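Long-range contacts in triggering receptor expressed on myeloid cells 1 (Mus musculus, PDB 1U9K), which amplifies inflammatory responses as a myeloid cell-surface receptor that, once activated by its ligands, multimerizes and signals through the transmembrane adapter TYROBP/DAP12: residues A[32-37]-A[47-52]; A[36-41]-A[88-93]. All coordinates share one frame; numbering follows the deposited sequence.

Interaction 1 of 2, residues A[32-37]-A[47-52]; sequences QKAWQR and LVVTQR
Q32 NE2 donates to the carbonyl oxygen T50 O at 2.8 Å, with the N-H pointing almost straight at it (175°) and the oxygen in the plane of the amide. The Q32 side chain reaches this position because CG is anti to the backbone N (chi1 -164°) and the chain runs on extended, antiparallel to the T50 side chain. Two more bonds hold T50: its hydroxyl OG1 accepts from K33 N at 3.1 Å, where a regular strand would offer a carbonyl, and T50 N donates to K33 O. The ladder beyond strand 47-49 is thus carried on partly by a side chain. Within it, W35 and V48 form the antiparallel hydrogen-bonded pair, and L47 N gives to W35 O at 2.9 Å. A34 and V49 are the non-hydrogen-bonded pair; their CA atoms lie 4.3 Å apart and A34 CB meets V49 CG1 on one face of the sheet. On the other face W35 CB packs against V48 CG1 at 3.7 Å. L47 CD1 comes obliquely to the indole, 3.7 Å from W35 CD1, and also touches R37 CB. The two strands form the hairpin at the edge of the five-stranded sheet of this V-set domain: 45-49 is outermost, 32-37 bonds to 89-96 on its far side, and W35, V48 and T50 face strands 65-70 and 75-80 of the second sheet.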
ATOM      1  N   GLN A  32      -5.503  10.095   5.390  1.00 19.28           N
ATOM      2  CA  GLN A  32      -4.275   9.637   4.807  1.00 20.02           C
ATOM      3  C   GLN A  32      -4.301   8.097   4.592  1.00 20.14           C
ATOM      4  O   GLN A  32      -4.907   7.322   5.381  1.00 19.10           O
ATOM      5  CB  GLN A  32      -3.104  10.036   5.724  1.00 20.06           C
ATOM      6  CG  GLN A  32      -1.770   9.954   5.069  1.00 20.52           C
ATOM      7  CD  GLN A  32      -0.692  10.657   5.895  1.00 23.59           C
ATOM      8  OE1 GLN A  32      -0.738  10.626   7.121  1.00 24.94           O
ATOM      9  NE2 GLN A  32       0.258  11.294   5.226  1.00 20.19           N
ATOM     10  N   LYS A  33      -3.616   7.679   3.541  1.00 19.91           N
ATOM     11  CA  LYS A  33      -3.427   6.271   3.237  1.00 19.66           C
ATOM     12  C   LYS A  33      -1.960   5.939   3.117  1.00 20.10           C
ATOM     13  O   LYS A  33      -1.121   6.798   2.878  1.00 19.25           O
ATOM     14  CB  LYS A  33      -4.195   5.839   1.991  1.00 21.51           C
ATOM     15  CG  LYS A  33      -5.721   6.038   2.127  1.00 23.06           C
ATOM     16  CD  LYS A  33      -6.186   7.243   1.403  1.00 25.98           C
ATOM     17  CE  LYS A  33      -7.695   7.493   1.559  1.00 24.78           C
ATOM     18  NZ  LYS A  33      -8.021   8.856   1.232  1.00 24.76           N
ATOM     19  N   ALA A  34      -1.644   4.663   3.327  1.00 18.52           N
ATOM     20  CA  ALA A  34      -0.281   4.233   3.337  1.00 18.97           C
ATOM     21  C   ALA A  34      -0.146   2.803   2.869  1.00 18.21           C
ATOM     22  O   ALA A  34      -1.065   1.976   2.984  1.00 20.16           O
ATOM     23  CB  ALA A  34       0.310   4.373   4.674  1.00 18.71           C
ATOM     24  N   TRP A  35       1.048   2.517   2.377  1.00 19.48           N
ATOM     25  CA  TRP A  35       1.516   1.159   2.109  1.00 18.65           C
ATOM     26  C   TRP A  35       2.548   0.787   3.161  1.00 18.72           C
ATOM     27  O   TRP A  35       3.446   1.558   3.411  1.00 19.05           O
ATOM     28  CB  TRP A  35       2.176   1.138   0.751  1.00 20.05           C
ATOM     29  CG  TRP A  35       2.708  -0.212   0.227  1.00 19.20           C
ATOM     30  CD1 TRP A  35       3.979  -0.442  -0.179  1.00 20.37           C
ATOM     31  CD2 TRP A  35       1.963  -1.401  -0.081  1.00 19.85           C
ATOM     32  NE1 TRP A  35       4.094  -1.703  -0.687  1.00 21.30           N
ATOM     33  CE2 TRP A  35       2.860  -2.308  -0.666  1.00 22.40           C
ATOM     34  CE3 TRP A  35       0.607  -1.777   0.030  1.00 21.22           C
ATOM     35  CZ2 TRP A  35       2.482  -3.555  -1.088  1.00 23.47           C
ATOM     36  CZ3 TRP A  35       0.224  -3.025  -0.391  1.00 22.94           C
ATOM     37  CH2 TRP A  35       1.157  -3.908  -0.939  1.00 25.96           C
ATOM     38  N   GLN A  36       2.390  -0.383   3.770  1.00 18.22           N
ATOM     39  CA  GLN A  36       3.222  -0.852   4.864  1.00 18.81           C
ATOM     40  C   GLN A  36       3.778  -2.233   4.579  1.00 18.79           C
ATOM     41  O   GLN A  36       3.155  -3.035   3.900  1.00 19.81           O
ATOM     42  CB  GLN A  36       2.453  -0.936   6.180  1.00 17.61           C
ATOM     43  CG  GLN A  36       1.884   0.457   6.633  1.00 18.61           C
ATOM     44  CD  GLN A  36       1.328   0.395   8.049  1.00 18.33           C
ATOM     45  OE1 GLN A  36       0.567  -0.513   8.351  1.00 20.82           O
ATOM     46  NE2 GLN A  36       1.729   1.321   8.913  1.00 17.34           N
ATOM     47  N   ARG A  37       4.977  -2.488   5.058  1.00 18.74           N
ATOM     48  CA  ARG A  37       5.490  -3.822   5.124  1.00 19.86           C
ATOM     49  C   ARG A  37       5.364  -4.301   6.577  1.00 20.08           C
ATOM     50  O   ARG A  37       5.425  -3.505   7.524  1.00 20.31           O
ATOM     51  CB  ARG A  37       6.916  -3.845   4.647  1.00 20.04           C
ATOM     52  CG  ARG A  37       7.558  -5.176   4.536  1.00 22.51           C
ATOM     53  CD  ARG A  37       8.906  -5.071   3.848  1.00 23.35           C
ATOM     54  NE  ARG A  37       9.444  -6.383   3.563  1.00 25.44           N
ATOM     55  CZ  ARG A  37      10.612  -6.596   2.945  1.00 27.11           C
ATOM     56  NH1 ARG A  37      11.361  -5.578   2.531  1.00 28.00           N
ATOM     57  NH2 ARG A  37      11.013  -7.808   2.724  1.00 26.28           N
ATOM     58  N   LEU A  47       5.995   2.651   4.206  1.00 19.86           N
ATOM     59  CA  LEU A  47       6.868   2.746   3.070  1.00 20.22           C
ATOM     60  C   LEU A  47       6.572   4.016   2.254  1.00 20.49           C
ATOM     61  O   LEU A  47       7.455   4.573   1.718  1.00 19.75           O
ATOM     62  CB  LEU A  47       6.712   1.518   2.209  1.00 21.15           C
ATOM     63  CG  LEU A  47       7.218   0.259   2.907  1.00 20.52           C
ATOM     64  CD1 LEU A  47       6.883  -0.908   2.076  1.00 24.58           C
ATOM     65  CD2 LEU A  47       8.659   0.404   3.077  1.00 23.40           C
ATOM     66  N   VAL A  48       5.301   4.410   2.155  1.00 19.69           N
ATOM     67  CA  VAL A  48       4.889   5.538   1.329  1.00 20.00           C
ATOM     68  C   VAL A  48       3.506   5.926   1.803  1.00 18.91           C
ATOM     69  O   VAL A  48       2.729   5.073   2.152  1.00 18.26           O
ATOM     70  CB  VAL A  48       4.967   5.198  -0.190  1.00 19.36           C
ATOM     71  CG1 VAL A  48       4.116   3.996  -0.561  1.00 20.59           C
ATOM     72  CG2 VAL A  48       4.622   6.449  -1.064  1.00 21.06           C
ATOM     73  N   VAL A  49       3.262   7.216   1.843  1.00 18.50           N
ATOM     74  CA  VAL A  49       1.995   7.770   2.302  1.00 18.68           C
ATOM     75  C   VAL A  49       1.453   8.785   1.332  1.00 18.75           C
ATOM     76  O   VAL A  49       2.217   9.366   0.585  1.00 19.13           O
ATOM     77  CB  VAL A  49       2.142   8.450   3.675  1.00 18.87           C
ATOM     78  CG1 VAL A  49       2.548   7.434   4.732  1.00 20.59           C
ATOM     79  CG2 VAL A  49       3.149   9.587   3.601  1.00 17.77           C
ATOM     80  N   THR A  50       0.133   8.972   1.309  1.00 18.52           N
ATOM     81  CA  THR A  50      -0.432  10.062   0.547  1.00 20.20           C
ATOM     82  C   THR A  50      -0.199  11.373   1.240  1.00 21.18           C
ATOM     83  O   THR A  50       0.192  11.425   2.417  1.00 21.27           O
ATOM     84  CB  THR A  50      -1.931   9.875   0.275  1.00 19.83           C
ATOM     85  OG1 THR A  50      -2.656   9.774   1.508  1.00 20.14           O
ATOM     86  CG2 THR A  50      -2.214   8.591  -0.436  1.00 20.99           C
ATOM     87  N   GLN A  51      -0.367  12.461   0.488  1.00 24.81           N
ATOM     88  CA  GLN A  51      -0.135  13.801   1.052  1.00 25.52           C
ATOM     89  C   GLN A  51      -1.383  14.661   0.996  1.00 25.80           C
ATOM     90  O   GLN A  51      -2.333  14.368   0.261  1.00 23.56           O
ATOM     91  CB  GLN A  51       1.036  14.500   0.373  1.00 27.84           C
ATOM     92  CG  GLN A  51       2.447  13.964   0.799  1.00 31.20           C
ATOM     93  CD  GLN A  51       2.772  14.069   2.320  1.00 35.08           C
ATOM     94  OE1 GLN A  51       2.401  15.035   3.005  1.00 40.34           O
ATOM     95  NE2 GLN A  51       3.508  13.092   2.814  1.00 38.49           N
ATOM     96  N   ARG A  52      -1.368  15.717   1.811  1.00 26.83           N
ATOM     97  CA  ARG A  52      -2.456  16.660   1.907  1.00 28.01           C
ATOM     98  C   ARG A  52      -2.553  17.464   0.610  1.00 27.85           C
ATOM     99  O   ARG A  52      -1.519  17.721  -0.010  1.00 28.33           O
ATOM    100  CB  ARG A  52      -2.260  17.619   3.107  1.00 29.63           C
ATOM    101  CG  ARG A  52      -3.036  17.146   4.368  1.00 32.02           C
ATOM    102  CD  ARG A  52      -2.828  17.982   5.645  1.00 35.69           C
ATOM    103  NE  ARG A  52      -3.244  17.230   6.840  1.00 38.89           N
ATOM    104  CZ  ARG A  52      -2.459  16.402   7.567  1.00 45.43           C
ATOM    105  NH1 ARG A  52      -1.171  16.184   7.247  1.00 46.62           N
ATOM    106  NH2 ARG A  52      -2.964  15.760   8.621  1.00 46.30           N
TER

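Interaction 2 of 2, residues A[36-41]-A[88-93]; sequences QRLPDG and SGLYRC
Q36 OE1 takes two N-H groups of R92, from NE and from NH2, each at 2.9 Å. Both donors lie in the plane of the carbonyl, and the amide and guanidinium planes are only 15° apart, so the pair forms one nearly flat unit. R92 turns CG into the crowded position between its backbone N and carbonyl carbon (chi1 54°), then runs extended beside Q36. L38 CD2 sits over the centre of the guanidinium, 3.6 Å above its plane, while L38 CD1 rests on R92 CD and L90 CD2. In the backbone, Q36 and R92 make the antiparallel hydrogen-bonded pair, and L38 N continues the ladder to L90 O at 2.7 Å. On the opposite face the extended R37 chain passes obliquely along Y91: R37 CB is 3.5 Å from Y91 CE2, and Y91 OH, hydrogen-bonded to D87 O, lies above the rim of the R37 guanidinium at too poor an angle to bond NE. The ladder is looser past L38, where a water bridges L38 O and L90 N, and residues 39-41 turn off without touching 88-93. R37 NH2 gives S88 O only a weak bond (N-H...O angle 127°); its stronger partner is T86 O. Q36 NE2 is also held, by T46 OG1. Since the amide is neutral, its grip on R92 is no salt bridge, and probably fixes the guanidinium's orientation without neutralising its charge.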
ATOM      1  N   GLN A  36       2.390  -0.383   3.770  1.00 18.22           N
ATOM      2  CA  GLN A  36       3.222  -0.852   4.864  1.00 18.81           C
ATOM      3  C   GLN A  36       3.778  -2.233   4.579  1.00 18.79           C
ATOM      4  O   GLN A  36       3.155  -3.035   3.900  1.00 19.81           O
ATOM      5  CB  GLN A  36       2.453  -0.936   6.180  1.00 17.61           C
ATOM      6  CG  GLN A  36       1.884   0.457   6.633  1.00 18.61           C
ATOM      7  CD  GLN A  36       1.328   0.395   8.049  1.00 18.33           C
ATOM      8  OE1 GLN A  36       0.567  -0.513   8.351  1.00 20.82           O
ATOM      9  NE2 GLN A  36       1.729   1.321   8.913  1.00 17.34           N
ATOM     10  N   ARG A  37       4.977  -2.488   5.058  1.00 18.74           N
ATOM     11  CA  ARG A  37       5.490  -3.822   5.124  1.00 19.86           C
ATOM     12  C   ARG A  37       5.364  -4.301   6.577  1.00 20.08           C
ATOM     13  O   ARG A  37       5.425  -3.505   7.524  1.00 20.31           O
ATOM     14  CB  ARG A  37       6.916  -3.845   4.647  1.00 20.04           C
ATOM     15  CG  ARG A  37       7.558  -5.176   4.536  1.00 22.51           C
ATOM     16  CD  ARG A  37       8.906  -5.071   3.848  1.00 23.35           C
ATOM     17  NE  ARG A  37       9.444  -6.383   3.563  1.00 25.44           N
ATOM     18  CZ  ARG A  37      10.612  -6.596   2.945  1.00 27.11           C
ATOM     19  NH1 ARG A  37      11.361  -5.578   2.531  1.00 28.00           N
ATOM     20  NH2 ARG A  37      11.013  -7.808   2.724  1.00 26.28           N
ATOM     21  N   LEU A  38       5.143  -5.590   6.725  1.00 19.63           N
ATOM     22  CA  LEU A  38       4.941  -6.186   8.048  1.00 20.44           C
ATOM     23  C   LEU A  38       6.007  -7.223   8.330  1.00 19.88           C
ATOM     24  O   LEU A  38       5.764  -8.419   8.187  1.00 20.74           O
ATOM     25  CB  LEU A  38       3.556  -6.812   8.133  1.00 21.68           C
ATOM     26  CG  LEU A  38       2.354  -5.906   7.846  1.00 22.83           C
ATOM     27  CD1 LEU A  38       0.977  -6.643   7.714  1.00 27.09           C
ATOM     28  CD2 LEU A  38       2.243  -4.847   8.855  1.00 26.34           C
ATOM     29  N   PRO A  39       7.193  -6.795   8.774  1.00 19.42           N
ATOM     30  CA  PRO A  39       8.207  -7.756   9.182  1.00 19.80           C
ATOM     31  C   PRO A  39       7.746  -8.525  10.424  1.00 17.51           C
ATOM     32  O   PRO A  39       7.092  -7.979  11.319  1.00 18.61           O
ATOM     33  CB  PRO A  39       9.456  -6.890   9.342  1.00 19.25           C
ATOM     34  CG  PRO A  39       8.933  -5.545   9.720  1.00 20.79           C
ATOM     35  CD  PRO A  39       7.571  -5.438   9.094  1.00 20.69           C
ATOM     36  N   ASP A  40       8.093  -9.780  10.427  1.00 17.61           N
ATOM     37  CA  ASP A  40       7.809 -10.692  11.516  1.00 18.40           C
ATOM     38  C   ASP A  40       8.403 -10.208  12.803  1.00 18.35           C
ATOM     39  O   ASP A  40       9.601 -10.051  12.890  1.00 17.68           O
ATOM     40  CB  ASP A  40       8.378 -12.059  11.156  1.00 19.69           C
ATOM     41  CG  ASP A  40       8.007 -13.120  12.141  1.00 23.73           C
ATOM     42  OD1 ASP A  40       6.947 -12.969  12.782  1.00 25.51           O
ATOM     43  OD2 ASP A  40       8.708 -14.142  12.313  1.00 32.41           O
ATOM     44  N   GLY A  41       7.546  -9.974  13.801  1.00 18.25           N
ATOM     45  CA  GLY A  41       7.972  -9.729  15.165  1.00 18.46           C
ATOM     46  C   GLY A  41       8.462  -8.306  15.364  1.00 18.63           C
ATOM     47  O   GLY A  41       9.149  -8.037  16.337  1.00 19.58           O
ATOM     48  N   SER A  88      10.397  -9.822  -0.947  1.00 22.09           N
ATOM     49  CA  SER A  88       9.475 -10.824  -0.481  1.00 21.57           C
ATOM     50  C   SER A  88       9.075 -10.571   1.001  1.00 22.70           C
ATOM     51  O   SER A  88       9.927 -10.330   1.847  1.00 20.80           O
ATOM     52  CB  SER A  88      10.045 -12.208  -0.631  1.00 22.64           C
ATOM     53  OG  SER A  88      10.329 -12.523  -1.986  1.00 19.27           O
ATOM     54  N   GLY A  89       7.767 -10.622   1.274  1.00 22.01           N
ATOM     55  CA  GLY A  89       7.247 -10.338   2.601  1.00 22.55           C
ATOM     56  C   GLY A  89       5.778 -10.061   2.619  1.00 20.77           C
ATOM     57  O   GLY A  89       5.128 -10.195   1.575  1.00 21.87           O
ATOM     58  N   LEU A  90       5.255  -9.671   3.785  1.00 18.50           N
ATOM     59  CA  LEU A  90       3.835  -9.386   3.950  1.00 18.29           C
ATOM     60  C   LEU A  90       3.696  -7.847   3.947  1.00 18.63           C
ATOM     61  O   LEU A  90       4.467  -7.139   4.619  1.00 18.06           O
ATOM     62  CB  LEU A  90       3.332 -10.006   5.248  1.00 17.57           C
ATOM     63  CG  LEU A  90       1.843  -9.902   5.465  1.00 18.79           C
ATOM     64  CD1 LEU A  90       1.131 -10.681   4.437  1.00 19.45           C
ATOM     65  CD2 LEU A  90       1.503 -10.409   6.913  1.00 22.58           C
ATOM     66  N   TYR A  91       2.712  -7.337   3.210  1.00 18.13           N
ATOM     67  CA  TYR A  91       2.466  -5.913   3.050  1.00 17.66           C
ATOM     68  C   TYR A  91       0.986  -5.649   3.175  1.00 19.23           C
ATOM     69  O   TYR A  91       0.192  -6.546   3.051  1.00 18.40           O
ATOM     70  CB  TYR A  91       2.865  -5.440   1.657  1.00 19.45           C
ATOM     71  CG  TYR A  91       4.308  -5.530   1.328  1.00 18.93           C
ATOM     72  CD1 TYR A  91       4.844  -6.682   0.743  1.00 20.35           C
ATOM     73  CD2 TYR A  91       5.168  -4.434   1.529  1.00 20.05           C
ATOM     74  CE1 TYR A  91       6.189  -6.764   0.420  1.00 21.73           C
ATOM     75  CE2 TYR A  91       6.538  -4.529   1.220  1.00 20.03           C
ATOM     76  CZ  TYR A  91       7.030  -5.675   0.695  1.00 20.85           C
ATOM     77  OH  TYR A  91       8.361  -5.805   0.362  1.00 20.02           O
ATOM     78  N   ARG A  92       0.615  -4.410   3.430  1.00 19.04           N
ATOM     79  CA  ARG A  92      -0.772  -4.044   3.371  1.00 19.58           C
ATOM     80  C   ARG A  92      -0.919  -2.594   3.030  1.00 19.51           C
ATOM     81  O   ARG A  92      -0.025  -1.794   3.279  1.00 19.23           O
ATOM     82  CB  ARG A  92      -1.453  -4.298   4.709  1.00 19.29           C
ATOM     83  CG  ARG A  92      -0.771  -3.639   5.845  1.00 20.88           C
ATOM     84  CD  ARG A  92      -1.381  -3.902   7.176  1.00 20.61           C
ATOM     85  NE  ARG A  92      -0.850  -2.985   8.186  1.00 17.51           N
ATOM     86  CZ  ARG A  92      -1.003  -3.177   9.499  1.00 17.81           C
ATOM     87  NH1 ARG A  92      -1.663  -4.189   9.938  1.00 18.30           N
ATOM     88  NH2 ARG A  92      -0.515  -2.333  10.376  1.00 21.39           N
ATOM     89  N   CYS A  93      -2.079  -2.253   2.494  1.00 20.73           N
ATOM     90  CA  CYS A  93      -2.558  -0.871   2.376  1.00 22.01           C
ATOM     91  C   CYS A  93      -3.434  -0.561   3.594  1.00 21.11           C
ATOM     92  O   CYS A  93      -4.237  -1.407   4.035  1.00 20.11           O
ATOM     93  CB  CYS A  93      -3.540  -0.702   1.205  1.00 24.63           C
ATOM     94  SG  CYS A  93      -2.964  -1.079  -0.435  1.00 35.34           S
TER
HETATM   95  O   HOH W   1       6.865  -9.822   6.087  1.00 31.96           O

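From the N terminus, strand 32-37 is the shared starting point. Interaction 1 closes the short loop of nine residues to 47-52, giving a hairpin; interaction 2 starts from the end of the same strand and closes the much longer excursion to 88-93, which holds strand 45-49 and three of the four strands of the second sheet, 58-62, 65-70 and 75-80. The loops cross rather than nest: interaction 1 begins before 36-41 and ends inside the span from 36-41 to 88-93. Strand 32-37 is thus flanked by 45-49 and 89-96 in one sheet. W35 connects the contacts directly: W35 CZ2 lies 3.4 Å from Y91 CB, and W35 CE3 packs on C93 SG, whose disulfide to C21 joins the two sheets of the immunoglobulin fold.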